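Local coordinates for protein time interval measuring enzyme TIME (Bombyx mori, PDB 2E47) that binds one copper and one zinc ion per subunit and probably converts superoxide into hydrogen peroxide and oxygen, at residues T18-T24 / Q36-L42; Y47-E53 / R119-E125; R83-L88 / D105-S109; D87-V91 / A127-G131. All blocks are in the same frame, centred on the assembly; numbering follows the deposited sequence.

Interaction 1: T18-T24 / Q36-L42; sequences TIRGNIT and QGGITGL. With NAG (2-acetamido-2-deoxy-beta-D-glucopyranose), chain C.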
loop_
_atom_site.group_PDB
_atom_site.type_symbol
_atom_site.label_atom_id
_atom_site.label_comp_id
_atom_site.label_asym_id
_atom_site.label_seq_id
_atom_site.Cartn_x
_atom_site.Cartn_y
_atom_site.Cartn_z
ATOM N N THR A 18 -1.888 -16.743 -10.635
ATOM C CA THR A 18 -1.409 -17.976 -9.984
ATOM C C THR A 18 -1.083 -17.908 -8.477
ATOM O O THR A 18 -1.118 -18.929 -7.800
ATOM C CB THR A 18 -0.197 -18.598 -10.765
ATOM O OG1 THR A 18 0.834 -17.613 -10.907
ATOM C CG2 THR A 18 -0.618 -19.059 -12.208
ATOM N N ILE A 19 -0.782 -16.723 -7.956
ATOM C CA ILE A 19 -0.251 -16.594 -6.612
ATOM C C ILE A 19 -1.157 -15.783 -5.728
ATOM O O ILE A 19 -1.644 -14.731 -6.160
ATOM C CB ILE A 19 1.189 -15.970 -6.659
ATOM C CG1 ILE A 19 2.209 -17.042 -7.094
ATOM C CG2 ILE A 19 1.546 -15.354 -5.273
ATOM C CD1 ILE A 19 3.423 -16.516 -7.583
ATOM N N ARG A 20 -1.420 -16.281 -4.514
ATOM C CA ARG A 20 -2.241 -15.557 -3.556
ATOM C C ARG A 20 -1.672 -15.657 -2.177
ATOM O O ARG A 20 -1.306 -16.751 -1.722
ATOM C CB ARG A 20 -3.706 -16.101 -3.478
ATOM C CG ARG A 20 -4.362 -16.383 -4.821
ATOM C CD ARG A 20 -5.236 -15.246 -5.261
ATOM N NE ARG A 20 -6.476 -15.803 -5.832
ATOM C CZ ARG A 20 -6.710 -15.948 -7.142
ATOM N NH1 ARG A 20 -7.866 -16.474 -7.554
ATOM N NH2 ARG A 20 -5.796 -15.551 -8.038
ATOM N N GLY A 21 -1.681 -14.529 -1.475
ATOM C CA GLY A 21 -1.296 -14.559 -0.087
ATOM C C GLY A 21 -1.573 -13.301 0.667
ATOM O O GLY A 21 -1.875 -12.265 0.077
ATOM N N ASN A 22 -1.506 -13.422 1.990
ATOM C CA ASN A 22 -1.562 -12.305 2.935
ATOM C C ASN A 22 -0.320 -12.425 3.775
ATOM O O ASN A 22 0.003 -13.531 4.247
ATOM C CB ASN A 22 -2.751 -12.459 3.907
ATOM C CG ASN A 22 -4.103 -12.543 3.164
ATOM O OD1 ASN A 22 -4.439 -11.611 2.404
ATOM N ND2 ASN A 22 -4.825 -13.687 3.314
ATOM N N ILE A 23 0.339 -11.297 3.978
ATOM C CA ILE A 23 1.486 -11.182 4.905
ATOM C C ILE A 23 1.246 -10.048 5.861
ATOM O O ILE A 23 1.026 -8.931 5.419
ATOM C CB ILE A 23 2.828 -11.007 4.132
ATOM C CG1 ILE A 23 3.008 -12.188 3.166
ATOM C CG2 ILE A 23 4.093 -10.946 5.127
ATOM C CD1 ILE A 23 2.510 -11.835 1.843
ATOM N N THR A 24 1.309 -10.364 7.163
ATOM C CA THR A 24 0.954 -9.502 8.239
ATOM C C THR A 24 2.254 -9.143 9.029
ATOM O O THR A 24 3.102 -9.996 9.170
ATOM C CB THR A 24 -0.071 -10.325 9.091
ATOM O OG1 THR A 24 -1.446 -9.994 8.713
ATOM C CG2 THR A 24 0.154 -10.266 10.482
ATOM N N GLN A 36 4.030 -12.902 9.488
ATOM C CA GLN A 36 3.414 -14.205 9.306
ATOM C C GLN A 36 2.389 -14.243 8.167
ATOM O O GLN A 36 1.841 -13.231 7.774
ATOM C CB GLN A 36 2.805 -14.731 10.630
ATOM C CG GLN A 36 2.336 -13.682 11.605
ATOM C CD GLN A 36 1.677 -14.213 12.892
ATOM O OE1 GLN A 36 1.588 -15.458 13.197
ATOM N NE2 GLN A 36 1.239 -13.254 13.688
ATOM N N GLY A 37 2.089 -15.418 7.652
ATOM C CA GLY A 37 1.013 -15.512 6.691
ATOM C C GLY A 37 1.247 -16.732 5.868
ATOM O O GLY A 37 1.997 -17.647 6.282
ATOM N N GLY A 38 0.647 -16.737 4.682
ATOM C CA GLY A 38 0.581 -17.947 3.882
ATOM C C GLY A 38 0.522 -17.449 2.486
ATOM O O GLY A 38 -0.084 -16.415 2.254
ATOM N N ILE A 39 1.163 -18.157 1.554
ATOM C CA ILE A 39 1.102 -17.811 0.125
ATOM C C ILE A 39 0.874 -19.141 -0.544
ATOM O O ILE A 39 1.404 -20.126 -0.084
ATOM C CB ILE A 39 2.412 -17.183 -0.366
ATOM C CG1 ILE A 39 2.753 -15.921 0.450
ATOM C CG2 ILE A 39 2.372 -16.818 -1.860
ATOM C CD1 ILE A 39 4.203 -15.514 0.108
ATOM N N THR A 40 0.038 -19.191 -1.568
ATOM C CA THR A 40 -0.048 -20.372 -2.414
ATOM C C THR A 40 0.262 -20.025 -3.870
ATOM O O THR A 40 0.074 -18.894 -4.333
ATOM C CB THR A 40 -1.466 -21.003 -2.346
ATOM O OG1 THR A 40 -2.402 -20.010 -2.794
ATOM C CG2 THR A 40 -1.780 -21.312 -0.922
ATOM N N GLY A 41 0.771 -20.996 -4.599
ATOM C CA GLY A 41 0.944 -20.822 -6.028
ATOM C C GLY A 41 2.308 -21.141 -6.590
ATOM O O GLY A 41 2.494 -21.008 -7.780
ATOM N N LEU A 42 3.291 -21.524 -5.769
ATOM C CA LEU A 42 4.558 -21.940 -6.362
ATOM C C LEU A 42 4.921 -23.345 -5.955
ATOM O O LEU A 42 4.554 -23.793 -4.883
ATOM C CB LEU A 42 5.705 -21.036 -5.978
ATOM C CG LEU A 42 5.625 -19.610 -6.475
ATOM C CD1 LEU A 42 6.593 -18.790 -5.590
ATOM C CD2 LEU A 42 5.881 -19.536 -7.926
HETATM C C1 NAG C . -6.211 -13.527 3.748
HETATM C C2 NAG C . -7.113 -12.941 4.854
HETATM C C3 NAG C . -8.546 -13.513 4.857
HETATM C C4 NAG C . -9.116 -14.069 3.547
HETATM C C5 NAG C . -8.082 -14.264 2.435
HETATM C C6 NAG C . -8.697 -14.007 1.054
HETATM C C7 NAG C . -6.059 -12.050 6.980
HETATM C C8 NAG C . -5.287 -10.981 6.295
HETATM N N2 NAG C . -6.545 -13.062 6.221
HETATM O O3 NAG C . -9.445 -12.563 5.396
HETATM O O4 NAG C . -9.528 -15.372 3.892
HETATM O O5 NAG C . -6.959 -13.403 2.573
HETATM O O6 NAG C . -9.821 -14.824 0.782
HETATM O O7 NAG C . -6.194 -11.933 8.199
#
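I39 sits at the centre of the apolar face. Its m, t rotamer spreads the two branches, putting CG2 3.8 Å from I19 CG2 and CG1 4.3 Å from I23 CD1. I19, also m, t, extends its CD1 to within 3.9 Å of L42 CD2. Branched aliphatic chains suit this core-facing side. G21 makes room, since a CB there would clash with I39 CG1. G37 and G41 have positive phi angles at which a side chain would hit the preceding carbonyl. The more open face carries R20, N22, T24, Q36 and T40, polar types suited to solvent; T24 CG2 meets Q36 CG and R20 CB meets T40 OG1, both at 4.2 Å. R20 swings its end away from 36-42, to a weak hydrogen bond with T16 O, and N22 ND2 is bonded to NAG C1 (1.5 Å), in the sequon N22-I23-T24. Paired backbone bonds, such as T40 N to R20 O (2.8 Å), join 20-24 to 36-40 as an antiparallel beta hairpin of the superoxide dismutase Greek-key barrel.

Interaction 2: Y47-E53 / R119-E125; sequences YGFHVHE and RAVVLHE. With CU (copper (II) ion), chain E.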
loop_
_atom_site.group_PDB
_atom_site.type_symbol
_atom_site.label_atom_id
_atom_site.label_comp_id
_atom_site.label_asym_id
_atom_site.label_seq_id
_atom_site.Cartn_x
_atom_site.Cartn_y
_atom_site.Cartn_z
ATOM N N TYR A 47 12.259 -19.222 -2.258
ATOM C CA TYR A 47 12.095 -18.093 -3.183
ATOM C C TYR A 47 12.378 -16.822 -2.418
ATOM O O TYR A 47 11.869 -16.661 -1.285
ATOM C CB TYR A 47 10.652 -18.065 -3.692
ATOM C CG TYR A 47 10.248 -19.378 -4.422
ATOM C CD1 TYR A 47 9.703 -20.456 -3.709
ATOM C CD2 TYR A 47 10.405 -19.512 -5.763
ATOM C CE1 TYR A 47 9.333 -21.662 -4.306
ATOM C CE2 TYR A 47 10.014 -20.732 -6.393
ATOM C CZ TYR A 47 9.495 -21.784 -5.643
ATOM O OH TYR A 47 9.113 -22.970 -6.254
ATOM N N GLY A 48 13.143 -15.922 -3.041
ATOM C CA GLY A 48 13.472 -14.631 -2.450
ATOM C C GLY A 48 12.256 -13.864 -2.058
ATOM O O GLY A 48 11.269 -13.823 -2.798
ATOM N N PHE A 49 12.286 -13.275 -0.869
ATOM C CA PHE A 49 11.162 -12.484 -0.430
ATOM C C PHE A 49 11.728 -11.251 0.261
ATOM O O PHE A 49 12.431 -11.378 1.234
ATOM C CB PHE A 49 10.420 -13.322 0.564
ATOM C CG PHE A 49 9.123 -12.737 0.995
ATOM C CD1 PHE A 49 8.907 -12.434 2.324
ATOM C CD2 PHE A 49 8.120 -12.575 0.100
ATOM C CE1 PHE A 49 7.704 -11.915 2.720
ATOM C CE2 PHE A 49 6.928 -12.068 0.469
ATOM C CZ PHE A 49 6.721 -11.717 1.791
ATOM N N HIS A 50 11.475 -10.051 -0.264
ATOM C CA HIS A 50 12.138 -8.849 0.273
ATOM C C HIS A 50 11.190 -7.666 0.376
ATOM O O HIS A 50 10.231 -7.642 -0.358
ATOM C CB HIS A 50 13.264 -8.410 -0.644
ATOM C CG HIS A 50 14.062 -9.542 -1.215
ATOM N ND1 HIS A 50 14.268 -9.684 -2.574
ATOM C CD2 HIS A 50 14.714 -10.577 -0.607
ATOM C CE1 HIS A 50 15.008 -10.764 -2.775
ATOM N NE2 HIS A 50 15.304 -11.320 -1.602
ATOM N N VAL A 51 11.518 -6.660 1.197
ATOM C CA VAL A 51 10.839 -5.367 1.175
ATOM C C VAL A 51 11.624 -4.497 0.216
ATOM O O VAL A 51 12.880 -4.246 0.417
ATOM C CB VAL A 51 10.814 -4.736 2.566
ATOM C CG1 VAL A 51 10.166 -3.341 2.536
ATOM C CG2 VAL A 51 10.047 -5.688 3.585
ATOM N N HIS A 52 10.952 -4.038 -0.829
ATOM C CA HIS A 52 11.614 -3.185 -1.791
ATOM C C HIS A 52 11.295 -1.713 -1.410
ATOM O O HIS A 52 10.399 -1.416 -0.611
ATOM C CB HIS A 52 11.209 -3.580 -3.227
ATOM C CG HIS A 52 11.875 -4.833 -3.739
ATOM N ND1 HIS A 52 12.370 -4.936 -5.015
ATOM C CD2 HIS A 52 12.098 -6.037 -3.169
ATOM C CE1 HIS A 52 12.855 -6.147 -5.211
ATOM N NE2 HIS A 52 12.722 -6.836 -4.093
ATOM N N GLU A 53 12.085 -0.785 -1.922
ATOM C CA GLU A 53 12.082 0.555 -1.404
ATOM C C GLU A 53 10.764 1.318 -1.686
ATOM O O GLU A 53 10.289 2.052 -0.840
ATOM C CB GLU A 53 13.276 1.319 -2.001
ATOM C CG GLU A 53 13.280 2.742 -1.541
ATOM C CD GLU A 53 14.329 3.616 -2.241
ATOM O OE1 GLU A 53 14.619 4.720 -1.697
ATOM O OE2 GLU A 53 14.841 3.208 -3.308
ATOM N N ARG A 119 5.921 0.705 1.806
ATOM C CA ARG A 119 6.920 0.064 0.949
ATOM C C ARG A 119 6.289 -1.192 0.325
ATOM O O ARG A 119 5.100 -1.365 0.431
ATOM C CB ARG A 119 8.266 -0.159 1.710
ATOM C CG ARG A 119 8.750 1.215 2.215
ATOM C CD ARG A 119 10.092 1.230 2.811
ATOM N NE ARG A 119 10.417 2.549 3.414
ATOM C CZ ARG A 119 10.854 3.630 2.741
ATOM N NH1 ARG A 119 11.125 4.738 3.407
ATOM N NH2 ARG A 119 11.044 3.620 1.434
ATOM N N ALA A 120 7.038 -2.032 -0.368
ATOM C CA ALA A 120 6.393 -3.183 -1.067
ATOM C C ALA A 120 7.083 -4.470 -0.641
ATOM O O ALA A 120 8.291 -4.476 -0.364
ATOM C CB ALA A 120 6.526 -3.035 -2.550
ATOM N N VAL A 121 6.310 -5.554 -0.535
ATOM C CA VAL A 121 6.919 -6.861 -0.388
ATOM C C VAL A 121 6.975 -7.412 -1.811
ATOM O O VAL A 121 6.017 -7.197 -2.603
ATOM C CB VAL A 121 6.023 -7.734 0.486
ATOM C CG1 VAL A 121 6.457 -9.136 0.303
ATOM C CG2 VAL A 121 6.273 -7.382 1.887
ATOM N N VAL A 122 8.044 -8.114 -2.149
ATOM C CA VAL A 122 8.206 -8.684 -3.482
ATOM C C VAL A 122 8.654 -10.135 -3.357
ATOM O O VAL A 122 9.642 -10.434 -2.643
ATOM C CB VAL A 122 9.238 -7.992 -4.352
ATOM C CG1 VAL A 122 9.313 -8.707 -5.743
ATOM C CG2 VAL A 122 8.855 -6.522 -4.527
ATOM N N LEU A 123 7.912 -11.019 -4.024
ATOM C CA LEU A 123 8.267 -12.448 -4.076
ATOM C C LEU A 123 8.924 -12.681 -5.393
ATOM O O LEU A 123 8.342 -12.326 -6.450
ATOM C CB LEU A 123 6.998 -13.292 -4.063
ATOM C CG LEU A 123 7.061 -14.814 -4.150
ATOM C CD1 LEU A 123 7.778 -15.408 -2.974
ATOM C CD2 LEU A 123 5.618 -15.322 -4.162
ATOM N N HIS A 124 10.029 -13.417 -5.363
ATOM C CA HIS A 124 10.855 -13.580 -6.537
ATOM C C HIS A 124 10.772 -14.955 -7.108
ATOM O O HIS A 124 10.313 -15.902 -6.429
ATOM C CB HIS A 124 12.321 -13.300 -6.110
ATOM C CG HIS A 124 12.557 -11.877 -5.780
ATOM N ND1 HIS A 124 12.800 -10.934 -6.750
ATOM C CD2 HIS A 124 12.579 -11.229 -4.597
ATOM C CE1 HIS A 124 12.987 -9.763 -6.166
ATOM N NE2 HIS A 124 12.884 -9.913 -4.857
ATOM N N GLU A 125 11.252 -15.087 -8.344
ATOM C CA GLU A 125 11.141 -16.316 -9.080
ATOM C C GLU A 125 12.125 -17.397 -8.633
ATOM O O GLU A 125 11.900 -18.571 -8.861
ATOM C CB GLU A 125 11.251 -16.036 -10.603
ATOM C CG GLU A 125 12.612 -16.250 -11.254
ATOM C CD GLU A 125 12.774 -15.423 -12.597
ATOM O OE1 GLU A 125 11.727 -15.178 -13.278
ATOM O OE2 GLU A 125 13.923 -15.037 -12.960
HETATM CU CU CU E . 14.083 -8.378 -4.128
HETATM O O HOH W 1 12.141 6.040 -0.145
#
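R119 opens the pairing: its NH2 donates to E53 O (2.9 Å), and a water links NH2 to E53 OE1. At A120 the carbonyl O accepts from H52 N (2.7 Å), while the return bond from A120 N to H52 O is weak (3.4 Å). V121 turns to the other face, beside V51 and F49 in the apolar interior. V122 N and O pair with H50 O (2.9 Å) and H50 N (3.0 Å), and its CG2 lies over the H52 ring, 3.6 Å from the centroid, a CH-pi contact. L123 CD1 packs on Y47 CB (4.0 Å) and F49 CD2 (4.2 Å). H124 N then bonds to G48 O (2.9 Å), and its NE2 holds copper at 2.1 Å, with H50 ND1 at 2.0 Å and H52 NE2 at 2.1 Å. H50 NE2 hydrogen-bonds to D128 OD1, H52 ND1 to G65 O. Two antiparallel strands thus present three of the four copper-site histidines of Cu-Zn superoxide dismutases, H67, which also binds zinc, being the fourth.

Interaction 3: R83-L88 / D105-S109; sequences RHVGDL and DDQIS. With ZN (zinc ion), chain F.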
loop_
_atom_site.group_PDB
_atom_site.type_symbol
_atom_site.label_atom_id
_atom_site.label_comp_id
_atom_site.label_asym_id
_atom_site.label_seq_id
_atom_site.Cartn_x
_atom_site.Cartn_y
_atom_site.Cartn_z
ATOM N N ARG A 83 23.456 -6.488 5.706
ATOM C CA ARG A 83 22.269 -6.929 4.960
ATOM C C ARG A 83 21.542 -5.628 4.729
ATOM O O ARG A 83 21.752 -4.611 5.446
ATOM C CB ARG A 83 21.357 -7.878 5.813
ATOM C CG ARG A 83 20.935 -7.345 7.227
ATOM C CD ARG A 83 19.768 -8.135 7.940
ATOM N NE ARG A 83 18.457 -7.759 7.395
ATOM C CZ ARG A 83 17.268 -8.183 7.887
ATOM N NH1 ARG A 83 16.125 -7.734 7.385
ATOM N NH2 ARG A 83 17.215 -9.029 8.895
ATOM N N HIS A 84 20.665 -5.635 3.750
ATOM C CA HIS A 84 19.657 -4.555 3.599
ATOM C C HIS A 84 18.592 -4.715 4.674
ATOM O O HIS A 84 18.369 -5.796 5.095
ATOM C CB HIS A 84 19.015 -4.657 2.223
ATOM C CG HIS A 84 19.998 -4.580 1.087
ATOM N ND1 HIS A 84 19.897 -5.365 -0.053
ATOM C CD2 HIS A 84 21.091 -3.784 0.906
ATOM C CE1 HIS A 84 20.865 -5.036 -0.893
ATOM N NE2 HIS A 84 21.618 -4.101 -0.325
ATOM N N VAL A 85 17.893 -3.646 5.082
ATOM C CA VAL A 85 16.793 -3.771 6.031
ATOM C C VAL A 85 15.700 -4.685 5.412
ATOM O O VAL A 85 15.059 -5.465 6.125
ATOM C CB VAL A 85 16.257 -2.357 6.429
ATOM C CG1 VAL A 85 14.841 -2.410 7.158
ATOM C CG2 VAL A 85 17.272 -1.697 7.361
ATOM N N GLY A 86 15.539 -4.621 4.085
ATOM C CA GLY A 86 14.533 -5.404 3.402
ATOM C C GLY A 86 14.816 -6.873 3.109
ATOM O O GLY A 86 14.000 -7.524 2.466
ATOM N N ASP A 87 15.969 -7.392 3.525
ATOM C CA ASP A 87 16.376 -8.748 3.194
ATOM C C ASP A 87 15.686 -9.657 4.176
ATOM O O ASP A 87 16.258 -9.936 5.220
ATOM C CB ASP A 87 17.897 -8.894 3.387
ATOM C CG ASP A 87 18.706 -8.164 2.290
ATOM O OD1 ASP A 87 18.105 -7.722 1.324
ATOM O OD2 ASP A 87 19.930 -8.042 2.391
ATOM N N LEU A 88 14.482 -10.114 3.897
ATOM C CA LEU A 88 13.793 -11.032 4.841
ATOM C C LEU A 88 14.198 -12.442 4.560
ATOM O O LEU A 88 13.832 -13.319 5.325
ATOM C CB LEU A 88 12.256 -10.940 4.777
ATOM C CG LEU A 88 11.681 -9.545 5.083
ATOM C CD1 LEU A 88 10.237 -9.384 4.557
ATOM C CD2 LEU A 88 11.759 -9.205 6.577
ATOM N N ASP A 105 11.841 -10.579 12.601
ATOM C CA ASP A 105 12.936 -9.842 11.990
ATOM C C ASP A 105 13.340 -8.654 12.881
ATOM O O ASP A 105 12.504 -7.915 13.377
ATOM C CB ASP A 105 12.549 -9.340 10.608
ATOM C CG ASP A 105 13.770 -8.836 9.794
ATOM O OD1 ASP A 105 14.046 -7.612 9.809
ATOM O OD2 ASP A 105 14.481 -9.665 9.140
ATOM N N ASP A 106 14.636 -8.454 13.073
ATOM C CA ASP A 106 15.098 -7.343 13.945
ATOM C C ASP A 106 15.622 -6.131 13.181
ATOM O O ASP A 106 16.170 -5.241 13.809
ATOM C CB ASP A 106 16.180 -7.822 14.934
ATOM C CG ASP A 106 17.338 -8.550 14.229
ATOM O OD1 ASP A 106 17.258 -8.725 12.982
ATOM O OD2 ASP A 106 18.331 -8.931 14.910
ATOM N N GLN A 107 15.449 -6.058 11.861
ATOM C CA GLN A 107 15.845 -4.841 11.137
ATOM C C GLN A 107 14.647 -3.946 10.716
ATOM O O GLN A 107 14.696 -2.721 10.861
ATOM C CB GLN A 107 16.659 -5.241 9.888
ATOM C CG GLN A 107 18.027 -4.650 9.760
ATOM C CD GLN A 107 18.802 -4.948 10.984
ATOM O OE1 GLN A 107 18.954 -6.104 11.349
ATOM N NE2 GLN A 107 19.220 -3.913 11.689
ATOM N N ILE A 108 13.594 -4.551 10.160
ATOM C CA ILE A 108 12.418 -3.811 9.771
ATOM C C ILE A 108 11.668 -3.237 10.997
ATOM O O ILE A 108 11.718 -3.796 12.089
ATOM C CB ILE A 108 11.439 -4.681 8.907
ATOM C CG1 ILE A 108 10.981 -5.942 9.651
ATOM C CG2 ILE A 108 12.097 -5.090 7.523
ATOM C CD1 ILE A 108 9.834 -6.782 8.914
ATOM N N SER A 109 10.912 -2.191 10.767
ATOM C CA SER A 109 10.092 -1.606 11.780
ATOM C C SER A 109 8.810 -1.076 11.080
ATOM O O SER A 109 8.733 -0.922 9.839
ATOM C CB SER A 109 10.834 -0.428 12.425
ATOM O OG SER A 109 10.124 0.090 13.550
HETATM ZN ZN ZN F . 18.916 -7.150 -0.505
#
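Backbone geometry differs sharply between the two segments. In 83-88 a type I beta turn runs from H84 to D87, closed by D87 N to H84 O (3.3 Å), and D87 is also the centre of an inverse gamma turn. The 105-109 segment leaves the end of strand 98-105 and bends immediately: D105 OD1 accepts from Q107 N (2.9 Å), an Asx turn, and from I108 N (3.1 Å). The nearest CA atoms of the two backbones are V85 CA and Q107 CA, 5.3 Å apart.

The side chain of R83 makes the polar link. Its guanidinium forms a salt bridge with D105, with NH2 to OD2 at 2.8 Å and NH1 to OD2 at 3.1 Å, while NE donates to H84 O (3.0 Å) and NH1 to V85 O (2.8 Å). An arginine suits this buried spot because several donors can satisfy both a carboxylate and turn carbonyls; Q107 CB lies over one face of the group, 3.6 Å from R83 NH1. Beside the ion pair, I108 supplies an apolar surface: its CG2 touches V85 CG1 and its CD1 touches L88 CD2, both at 3.9 Å. On the far side of the turn D87 OD2 takes H84 N (2.9 Å) and G76 N, leaving D87 OD1 and H84 ND1 to bind zinc, each at 2.1 Å. With H67 and H75 they complete the zinc site of the Cu-Zn superoxide dismutase fold.

Interaction 4: D87-V91 / A127-G131; sequences DLGNV and ADDYG. With ZN (zinc ion), chain F.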
loop_
_atom_site.group_PDB
_atom_site.type_symbol
_atom_site.label_atom_id
_atom_site.label_comp_id
_atom_site.label_asym_id
_atom_site.label_seq_id
_atom_site.Cartn_x
_atom_site.Cartn_y
_atom_site.Cartn_z
ATOM N N ASP A 87 15.969 -7.392 3.525
ATOM C CA ASP A 87 16.376 -8.748 3.194
ATOM C C ASP A 87 15.686 -9.657 4.176
ATOM O O ASP A 87 16.258 -9.936 5.220
ATOM C CB ASP A 87 17.897 -8.894 3.387
ATOM C CG ASP A 87 18.706 -8.164 2.290
ATOM O OD1 ASP A 87 18.105 -7.722 1.324
ATOM O OD2 ASP A 87 19.930 -8.042 2.391
ATOM N N LEU A 88 14.482 -10.114 3.897
ATOM C CA LEU A 88 13.793 -11.032 4.841
ATOM C C LEU A 88 14.198 -12.442 4.560
ATOM O O LEU A 88 13.832 -13.319 5.325
ATOM C CB LEU A 88 12.256 -10.940 4.777
ATOM C CG LEU A 88 11.681 -9.545 5.083
ATOM C CD1 LEU A 88 10.237 -9.384 4.557
ATOM C CD2 LEU A 88 11.759 -9.205 6.577
ATOM N N GLY A 89 14.908 -12.709 3.469
ATOM C CA GLY A 89 15.328 -14.079 3.222
ATOM C C GLY A 89 14.536 -14.782 2.108
ATOM O O GLY A 89 14.221 -14.143 1.112
ATOM N N ASN A 90 14.306 -16.080 2.256
ATOM C CA ASN A 90 13.552 -16.889 1.292
ATOM C C ASN A 90 12.355 -17.404 2.009
ATOM O O ASN A 90 12.450 -17.645 3.230
ATOM C CB ASN A 90 14.379 -18.132 0.875
ATOM C CG ASN A 90 15.548 -17.782 -0.058
ATOM O OD1 ASN A 90 16.716 -18.078 0.227
ATOM N ND2 ASN A 90 15.235 -17.207 -1.174
ATOM N N VAL A 91 11.253 -17.624 1.288
ATOM C CA VAL A 91 10.107 -18.338 1.850
ATOM C C VAL A 91 10.051 -19.723 1.230
ATOM O O VAL A 91 10.389 -19.885 0.079
ATOM C CB VAL A 91 8.727 -17.604 1.643
ATOM C CG1 VAL A 91 8.757 -16.284 2.344
ATOM C CG2 VAL A 91 8.428 -17.346 0.222
ATOM N N ALA A 127 15.461 -18.551 -5.541
ATOM C CA ALA A 127 16.009 -18.424 -4.201
ATOM C C ALA A 127 16.973 -17.244 -4.075
ATOM O O ALA A 127 17.687 -16.904 -4.999
ATOM C CB ALA A 127 16.717 -19.721 -3.789
ATOM N N ASP A 128 16.967 -16.619 -2.922
ATOM C CA ASP A 128 17.966 -15.605 -2.569
ATOM C C ASP A 128 19.252 -16.362 -2.157
ATOM O O ASP A 128 19.177 -17.220 -1.285
ATOM C CB ASP A 128 17.401 -14.874 -1.351
ATOM C CG ASP A 128 18.215 -13.637 -0.929
ATOM O OD1 ASP A 128 17.572 -12.752 -0.305
ATOM O OD2 ASP A 128 19.453 -13.551 -1.177
ATOM N N ASP A 129 20.415 -16.011 -2.731
ATOM C CA ASP A 129 21.684 -16.718 -2.411
ATOM C C ASP A 129 22.479 -15.981 -1.300
ATOM O O ASP A 129 23.637 -16.313 -0.973
ATOM C CB ASP A 129 22.508 -16.878 -3.697
ATOM C CG ASP A 129 23.106 -15.539 -4.197
ATOM O OD1 ASP A 129 23.560 -15.513 -5.369
ATOM O OD2 ASP A 129 23.115 -14.505 -3.449
ATOM N N TYR A 130 21.829 -14.973 -0.734
ATOM C CA TYR A 130 22.225 -14.258 0.477
ATOM C C TYR A 130 23.511 -13.472 0.280
ATOM O O TYR A 130 24.175 -13.128 1.263
ATOM C CB TYR A 130 22.327 -15.154 1.692
ATOM C CG TYR A 130 21.159 -16.041 1.993
ATOM C CD1 TYR A 130 19.868 -15.508 2.231
ATOM C CD2 TYR A 130 21.336 -17.441 2.077
ATOM C CE1 TYR A 130 18.773 -16.354 2.546
ATOM C CE2 TYR A 130 20.265 -18.277 2.324
ATOM C CZ TYR A 130 18.988 -17.731 2.584
ATOM O OH TYR A 130 17.949 -18.591 2.883
ATOM N N GLY A 131 23.835 -13.150 -0.974
ATOM C CA GLY A 131 25.051 -12.387 -1.305
ATOM C C GLY A 131 26.347 -13.212 -1.193
ATOM O O GLY A 131 27.418 -12.662 -1.144
HETATM ZN ZN ZN F . 18.916 -7.150 -0.505
HETATM O O HOH W 2 16.191 -17.394 4.606
#
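Packing between the segments is modest, 226 Å² in all, and centres on N90, whose side chain points from strand 87-93 into the loop 127-131. N90 CA is 6.0 Å from D128 CA, and the N90 amide sits among A127, the D128 backbone and the Y130 hydroxyl, a polar setting that suits asparagine. G89 lies at the edge of the Y130 ring, with its CA 4.2 Å from Y130 CE1; its backbone angles would jam any CB against the preceding carbonyl.

A water supplies the clear bridging interaction: it accepts from N90 N (3.3 Å) and lies 2.7 Å from Y130 OH, so the tyrosine reaches the strand edge through solvent.

Hydrogen bonds within the loop fix its shape. D128 OD2 accepts from Y130 N (2.8 Å) and D129 OD2 from G131 N (2.9 Å), two successive Asx turns for which short carboxylates are well suited. Y130 and G131 both have positive phi, a conformation easiest for glycine.

Metal-linked interactions involve D87 and D128. D87 OD1 binds zinc at 2.1 Å, and D87 OD2 accepts from G76 N. D128 touches no metal but bonds through OD1 to H50 NE2, on a copper ligand, and through OD2 to H75 NE2, on a zinc ligand. This is the second-sphere aspartate bridge between the copper and zinc sites characteristic of Cu-Zn superoxide dismutases.

Interaction 1 closes first along the chain, as a hairpin; interaction 3 then falls between the two segments of interaction 2, while interaction 4 crosses interaction 2. All four reach the same antiparallel sheet. Interactions 1 and 2, with centres 12 Å apart, meet in the core through I23 CG1 and F49 CZ (4.0 Å) and L42 CD1 and L123 CD2 (3.9 Å). Interactions 3 and 4 share D87 and L88 and the zinc ion, and strand 87-93 pairs with strand 45-52 of interaction 2. The centres of interactions 1 and 3 are about 20 Å apart, on opposite sides of the chain's centre, so the glycosylated hairpin and the zinc-binding turn occupy different parts of the barrel.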